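Local coordinates for protein argininosuccinate lyase (PDB 6RXA) that is EDDS lyase, a C-N lyase of the aspartase/fumarase superfamily that probably also cleaves argininosuccinate to fumarate and L-arginine, at residues T67-L72 and Q491-T496. The protein carries 2 engineered substitutions. Numbering follows the deposited sequence.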
loop_
_atom_site.group_PDB
_atom_site.type_symbol
_atom_site.label_atom_id
_atom_site.label_comp_id
_atom_site.label_asym_id
_atom_site.label_seq_id
_atom_site.Cartn_x
_atom_site.Cartn_y
_atom_site.Cartn_z
ATOM N N THR A 67 -34.850 -16.286 31.734
ATOM C CA THR A 67 -33.678 -16.789 32.440
ATOM C C THR A 67 -32.397 -16.377 31.727
ATOM O O THR A 67 -31.450 -15.885 32.354
ATOM C CB THR A 67 -33.759 -18.308 32.563
ATOM O OG1 THR A 67 -34.958 -18.670 33.261
ATOM C CG2 THR A 67 -32.547 -18.819 33.314
ATOM N N ILE A 68 -32.363 -16.552 30.403
ATOM C CA ILE A 68 -31.206 -16.160 29.607
ATOM C C ILE A 68 -30.965 -14.656 29.707
ATOM O O ILE A 68 -29.848 -14.209 29.987
ATOM C CB ILE A 68 -31.395 -16.609 28.147
ATOM C CG1 ILE A 68 -31.374 -18.138 28.057
ATOM C CG2 ILE A 68 -30.304 -16.014 27.263
ATOM C CD1 ILE A 68 -31.869 -18.698 26.736
ATOM N N LEU A 69 -32.011 -13.853 29.473
ATOM C CA LEU A 69 -31.836 -12.404 29.417
ATOM C C LEU A 69 -31.353 -11.841 30.749
ATOM O O LEU A 69 -30.495 -10.949 30.773
ATOM C CB LEU A 69 -33.128 -11.720 28.962
ATOM C CG LEU A 69 -33.579 -12.028 27.535
ATOM C CD1 LEU A 69 -35.004 -11.580 27.296
ATOM C CD2 LEU A 69 -32.647 -11.342 26.536
ATOM N N SER A 70 -31.889 -12.336 31.870
ATOM C CA SER A 70 -31.375 -11.896 33.164
ATOM C C SER A 70 -29.918 -12.315 33.344
ATOM O O SER A 70 -29.112 -11.562 33.899
ATOM C CB SER A 70 -32.239 -12.451 34.295
ATOM O OG SER A 70 -33.487 -11.791 34.339
ATOM N N GLY A 71 -29.559 -13.510 32.868
ATOM C CA GLY A 71 -28.171 -13.936 32.944
ATOM C C GLY A 71 -27.235 -13.074 32.120
ATOM O O GLY A 71 -26.095 -12.818 32.524
ATOM N N LEU A 72 -27.684 -12.627 30.940
ATOM C CA LEU A 72 -26.849 -11.756 30.118
ATOM C C LEU A 72 -26.454 -10.498 30.885
ATOM O O LEU A 72 -25.302 -10.053 30.814
ATOM C CB LEU A 72 -27.562 -11.372 28.820
ATOM C CG LEU A 72 -27.901 -12.495 27.850
ATOM C CD1 LEU A 72 -28.722 -11.907 26.697
ATOM C CD2 LEU A 72 -26.661 -13.179 27.333
ATOM N N GLN A 491 -37.198 -6.170 29.111
ATOM C CA GLN A 491 -37.804 -6.005 30.427
ATOM C C GLN A 491 -39.190 -6.637 30.474
ATOM O O GLN A 491 -39.559 -7.255 31.483
ATOM C CB GLN A 491 -37.815 -4.537 30.836
ATOM C CG GLN A 491 -36.444 -4.008 31.266
ATOM C CD GLN A 491 -35.661 -4.978 32.154
ATOM O OE1 GLN A 491 -34.529 -5.371 31.823
ATOM N NE2 GLN A 491 -36.264 -5.379 33.278
ATOM N N GLN A 492 -39.969 -6.522 29.390
ATOM C CA GLN A 492 -41.275 -7.179 29.329
ATOM C C GLN A 492 -41.151 -8.670 29.620
ATOM O O GLN A 492 -41.902 -9.224 30.432
ATOM C CB GLN A 492 -41.905 -6.965 27.946
ATOM C CG GLN A 492 -42.512 -5.596 27.755
ATOM C CD GLN A 492 -42.724 -5.220 26.299
ATOM O OE1 GLN A 492 -42.475 -6.010 25.369
ATOM N NE2 GLN A 492 -43.164 -3.986 26.088
ATOM N N ILE A 493 -40.199 -9.333 28.965
ATOM C CA ILE A 493 -40.028 -10.769 29.132
ATOM C C ILE A 493 -39.596 -11.098 30.554
ATOM O O ILE A 493 -40.159 -11.990 31.200
ATOM C CB ILE A 493 -39.025 -11.298 28.095
ATOM C CG1 ILE A 493 -39.653 -11.278 26.698
ATOM C CG2 ILE A 493 -38.582 -12.705 28.448
ATOM C CD1 ILE A 493 -38.649 -11.328 25.546
ATOM N N ILE A 494 -38.592 -10.385 31.067
ATOM C CA ILE A 494 -38.078 -10.692 32.402
ATOM C C ILE A 494 -39.163 -10.481 33.451
ATOM O O ILE A 494 -39.354 -11.301 34.359
ATOM C CB ILE A 494 -36.814 -9.868 32.708
ATOM C CG1 ILE A 494 -35.651 -10.328 31.830
ATOM C CG2 ILE A 494 -36.453 -9.994 34.192
ATOM C CD1 ILE A 494 -34.419 -9.425 31.906
ATOM N N GLN A 495 -39.878 -9.356 33.364
ATOM C CA GLN A 495 -40.842 -9.036 34.407
ATOM C C GLN A 495 -42.081 -9.919 34.322
ATOM O O GLN A 495 -42.658 -10.287 35.354
ATOM C CB GLN A 495 -41.241 -7.565 34.329
ATOM C CG GLN A 495 -40.126 -6.628 34.725
ATOM C CD GLN A 495 -39.644 -6.888 36.137
ATOM O OE1 GLN A 495 -40.438 -6.950 37.074
ATOM N NE2 GLN A 495 -38.342 -7.070 36.292
ATOM N N THR A 496 -42.531 -10.231 33.103
ATOM C CA THR A 496 -43.678 -11.118 32.958
ATOM C C THR A 496 -43.370 -12.497 33.527
ATOM O O THR A 496 -44.196 -13.085 34.235
ATOM C CB THR A 496 -44.097 -11.211 31.490
ATOM O OG1 THR A 496 -44.565 -9.932 31.049
ATOM C CG2 THR A 496 -45.204 -12.243 31.321
#
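L69 and S70 meet I493 and I494 in a small apolar helix-helix contact, where helix 62-79 crosses near the C-terminal end of the long helix 451-500. The contact lies far from the known binding sites. The two segments run at 113° to each other, with axes 9.2 Å apart at closest. No hydrogen bond links them. The CA atoms of S70 and I494 come closest, at 6.9 Å. With CG1 anti to the carbonyl carbon (chi1 -69°), the ethyl arm of I494 extends until CD1 lies 3.9 Å from L69 CB. The same CD1 and the CG2 branch both touch the S70 hydroxyl, and OG is 3.5 Å from CG2. That hydroxyl is also weakly hydrogen-bonded to A66 O in its own helix. Replacing I494 with alanine removes both branches, which is likely to open a gap beside L69 CB and S70 OG. One residue back, the I493 side chain lies across that of L69 at about a right angle, and I493 CG2 meets L69 CD1 at 3.9 Å. I493 also packs on V62, S65 and A66, within the first two turns of helix 62-79. L69 further touches V51 of helix 35-56, while T67 and L72 pack against helix 88-99.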